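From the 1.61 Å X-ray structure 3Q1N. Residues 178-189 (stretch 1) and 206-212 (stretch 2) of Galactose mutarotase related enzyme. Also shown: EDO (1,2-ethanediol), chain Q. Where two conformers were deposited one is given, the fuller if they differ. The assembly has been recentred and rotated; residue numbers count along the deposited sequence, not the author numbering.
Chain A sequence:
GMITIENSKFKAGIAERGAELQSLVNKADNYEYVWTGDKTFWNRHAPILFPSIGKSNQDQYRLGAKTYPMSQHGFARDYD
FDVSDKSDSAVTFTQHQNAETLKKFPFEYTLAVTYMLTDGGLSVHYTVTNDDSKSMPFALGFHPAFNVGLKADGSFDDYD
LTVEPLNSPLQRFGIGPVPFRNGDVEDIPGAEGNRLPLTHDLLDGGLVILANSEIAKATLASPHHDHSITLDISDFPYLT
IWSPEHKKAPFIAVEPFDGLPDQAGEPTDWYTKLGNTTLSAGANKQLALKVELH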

# COMPACT_ATOMS: atom_id res chain seq x y z
N VAL A 178 -2.71 -18.40 0.90
CA VAL A 178 -1.96 -17.17 0.92
C VAL A 178 -1.42 -16.89 -0.50
O VAL A 178 -0.97 -17.82 -1.19
N PRO A 179 -1.52 -15.62 -0.97
CA PRO A 179 -2.04 -14.38 -0.35
C PRO A 179 -3.49 -14.00 -0.74
O PRO A 179 -3.87 -12.84 -0.67
N PHE A 180 -4.29 -14.97 -1.15
CA PHE A 180 -5.71 -14.73 -1.43
C PHE A 180 -6.51 -14.72 -0.13
O PHE A 180 -6.13 -15.32 0.85
N ARG A 181 -7.66 -14.08 -0.17
CA ARG A 181 -8.65 -14.15 0.91
C ARG A 181 -9.53 -15.41 0.86
O ARG A 181 -9.84 -15.91 -0.23
N ASN A 182 -9.96 -15.85 2.04
CA ASN A 182 -10.90 -16.96 2.15
C ASN A 182 -12.36 -16.53 2.24
O ASN A 182 -13.21 -17.40 2.23
N GLY A 183 -12.63 -15.22 2.37
CA GLY A 183 -13.98 -14.68 2.51
C GLY A 183 -14.51 -14.35 3.91
O GLY A 183 -15.65 -13.85 4.02
N ASP A 184 -13.78 -14.73 4.94
CA ASP A 184 -14.24 -14.35 6.27
C ASP A 184 -13.50 -13.14 6.82
O ASP A 184 -12.56 -12.62 6.22
N VAL A 185 -14.03 -12.65 7.92
CA VAL A 185 -13.43 -11.61 8.71
C VAL A 185 -13.42 -12.21 10.12
O VAL A 185 -14.42 -12.82 10.54
N GLU A 186 -12.28 -12.10 10.81
CA GLU A 186 -12.01 -12.88 12.01
C GLU A 186 -11.12 -12.13 13.00
O GLU A 186 -10.52 -11.11 12.69
N ASP A 187 -10.99 -12.72 14.19
CA ASP A 187 -10.11 -12.17 15.23
C ASP A 187 -8.66 -12.33 14.85
O ASP A 187 -8.30 -13.20 14.02
N ILE A 188 -7.80 -11.48 15.45
CA ILE A 188 -6.37 -11.45 15.12
C ILE A 188 -5.52 -12.02 16.26
O ILE A 188 -5.69 -11.57 17.40
N PRO A 189 -4.63 -13.00 15.96
CA PRO A 189 -3.78 -13.55 17.04
C PRO A 189 -3.03 -12.44 17.77
O PRO A 189 -2.27 -11.68 17.14
N GLY A 206 1.12 -15.02 6.60
CA GLY A 206 0.75 -14.16 5.49
C GLY A 206 0.26 -12.81 5.92
O GLY A 206 0.15 -12.50 7.12
N LEU A 207 -0.01 -12.00 4.91
CA LEU A 207 -0.49 -10.65 5.11
C LEU A 207 -1.71 -10.57 6.08
O LEU A 207 -2.60 -11.43 6.07
N VAL A 208 -1.69 -9.56 6.96
CA VAL A 208 -2.76 -9.27 7.92
C VAL A 208 -3.51 -8.01 7.46
O VAL A 208 -3.01 -6.89 7.57
N ILE A 209 -4.68 -8.21 6.90
CA ILE A 209 -5.48 -7.10 6.35
C ILE A 209 -6.53 -6.65 7.37
O ILE A 209 -7.53 -7.32 7.56
N LEU A 210 -6.29 -5.53 8.04
CA LEU A 210 -7.24 -5.02 9.03
C LEU A 210 -8.52 -4.53 8.36
O LEU A 210 -8.48 -3.73 7.40
N ALA A 211 -9.63 -5.01 8.88
CA ALA A 211 -10.95 -4.76 8.33
C ALA A 211 -11.63 -3.53 8.91
O ALA A 211 -12.69 -3.12 8.39
N ASN A 212 -11.06 -2.94 9.96
CA ASN A 212 -11.73 -1.85 10.70
C ASN A 212 -11.55 -0.51 9.99
O ASN A 212 -10.56 0.19 10.18

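The two stretches meet mainly through apolar side chains; no hydrogen bond crosses between them, and their contact buries a modest 336 Å². The tightest packing belongs to Ile-188, whose CB points toward stretch 2. With chi1 m and chi2 t, its long branch extends so that CD1 lies 3.3 Å from Leu-210 CD2, a distance shorter than two methyls usually keep, so the packing here is very tight, and the same CD1 lies 4.2 Å from Val-208 CG1. Val-208 (t) points toward stretch 1, whereas Leu-210 starts away from it; the m, t rotamer of Leu-210 nevertheless brings its end back within reach. Leucine, branched only at CG, can start away and still bring a methyl back.

At the other end, Leu-207 (p, t) leaves its backbone sideways, but its CD2 reaches 3.9 Å from Pro-179 CB and 4.3 Å from Val-178 CG2. The peptide bond before Pro-179 is cis, a form proline tolerates more readily than other residues. Val-178 (p) points toward Gly-206, its CG2 resting 3.9 Å from Gly-206 CA. Glycine fits doubly: a CB there would clash with that methyl and, at these backbone angles, with the preceding carbonyl oxygen.

Two further contacts complete the set. Val-185 (t) sets CG1 4.0 Å from Ala-211 CB, a short side chain meeting a compact one. Arg-181 (m, t, m) contributes its aliphatic portion, with CG 4.3 Å from Ile-209 CD1, while its NE is hydrogen-bonded elsewhere in the structure.

Within stretch 1, two side-chain hydrogen bonds join Asn-182 and Asp-184. Asp-184 N donates to Asn-182 OD1 at 2.9 Å, nearly straight, bridging the corner at Gly-183; Asn-182 ND2 adds a weak bond to Asp-184 OD1 at 3.4 Å. A 1,2-ethanediol, probably from the crystallisation liquor, donates from EDO O2 to Ile-188 O at a very short 2.3 Å.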

# COMPACT_ATOMS: atom_id res chain seq x y z
CB VAL A 178 -0.83 -17.21 2.00
CG1 VAL A 178 0.18 -18.34 1.73
CG2 VAL A 178 -0.15 -15.87 2.13
CB PRO A 179 -1.06 -13.32 -0.89
CG PRO A 179 -0.81 -13.82 -2.34
CD PRO A 179 -1.00 -15.34 -2.31
CB PHE A 180 -6.32 -15.82 -2.31
CG PHE A 180 -5.73 -15.91 -3.72
CD1 PHE A 180 -4.65 -16.71 -4.00
CD2 PHE A 180 -6.29 -15.18 -4.74
CE1 PHE A 180 -4.15 -16.78 -5.30
CE2 PHE A 180 -5.83 -15.26 -6.04
CZ PHE A 180 -4.74 -16.06 -6.32
CB ARG A 181 -9.54 -12.90 0.88
CG ARG A 181 -8.77 -11.59 1.05
CD ARG A 181 -9.68 -10.39 1.23
NE ARG A 181 -10.62 -10.25 0.13
CZ ARG A 181 -11.90 -10.55 0.14
NH1 ARG A 181 -12.48 -11.15 1.19
NH2 ARG A 181 -12.60 -10.34 -0.97
CB ASN A 182 -10.53 -17.87 3.33
CG ASN A 182 -10.77 -17.24 4.70
OD1 ASN A 182 -11.29 -16.16 4.82
ND2 ASN A 182 -10.40 -17.97 5.77
CB ASP A 184 -14.23 -15.53 7.24
CG ASP A 184 -12.88 -15.82 7.83
OD1 ASP A 184 -12.63 -17.00 8.17
OD2 ASP A 184 -12.07 -14.89 8.00
CB VAL A 185 -14.24 -10.31 8.63
CG1 VAL A 185 -13.69 -9.30 9.65
CG2 VAL A 185 -14.16 -9.71 7.21
CB GLU A 186 -11.32 -14.21 11.65
CG GLU A 186 -10.01 -14.04 10.85
CD GLU A 186 -9.38 -15.34 10.32
OE1 GLU A 186 -10.14 -16.23 9.89
OE2 GLU A 186 -8.12 -15.42 10.25
CB ASP A 187 -10.31 -12.91 16.54
CG ASP A 187 -11.71 -12.72 17.14
OD1 ASP A 187 -12.43 -11.77 16.79
OD2 ASP A 187 -12.04 -13.53 18.02
CB ILE A 188 -5.89 -10.03 14.87
CG1 ILE A 188 -6.76 -9.37 13.80
CG2 ILE A 188 -4.42 -10.07 14.44
CD1 ILE A 188 -6.25 -8.00 13.29
CB PRO A 189 -2.83 -14.49 16.30
CG PRO A 189 -3.61 -14.95 15.05
CD PRO A 189 -4.52 -13.78 14.70
CB LEU A 207 -0.84 -10.04 3.75
CG LEU A 207 -2.10 -10.50 3.00
CD1 LEU A 207 -2.27 -9.62 1.77
CD2 LEU A 207 -2.07 -12.00 2.60
CB VAL A 208 -2.18 -9.07 9.35
CG1 VAL A 208 -3.32 -8.71 10.37
CG2 VAL A 208 -1.43 -10.35 9.81
CB ILE A 209 -6.21 -7.50 5.05
CG1 ILE A 209 -5.27 -8.17 4.07
CG2 ILE A 209 -6.86 -6.24 4.43
CD1 ILE A 209 -6.00 -8.81 2.84
CB LEU A 210 -6.64 -3.86 9.85
CG LEU A 210 -5.33 -4.17 10.57
CD1 LEU A 210 -4.89 -2.91 11.35
CD2 LEU A 210 -5.47 -5.33 11.53
CB ALA A 211 -11.83 -5.98 8.54
CB ASN A 212 -11.24 -1.79 12.16
CG ASN A 212 -11.31 -3.12 12.87
OD1 ASN A 212 -10.53 -4.00 12.59
ND2 ASN A 212 -12.21 -3.24 13.86
C1 EDO Q . -6.56 -13.21 19.98
O1 EDO Q . -5.68 -12.32 20.69
C2 EDO Q . -7.87 -12.51 19.65
O2 EDO Q . -7.66 -11.57 18.59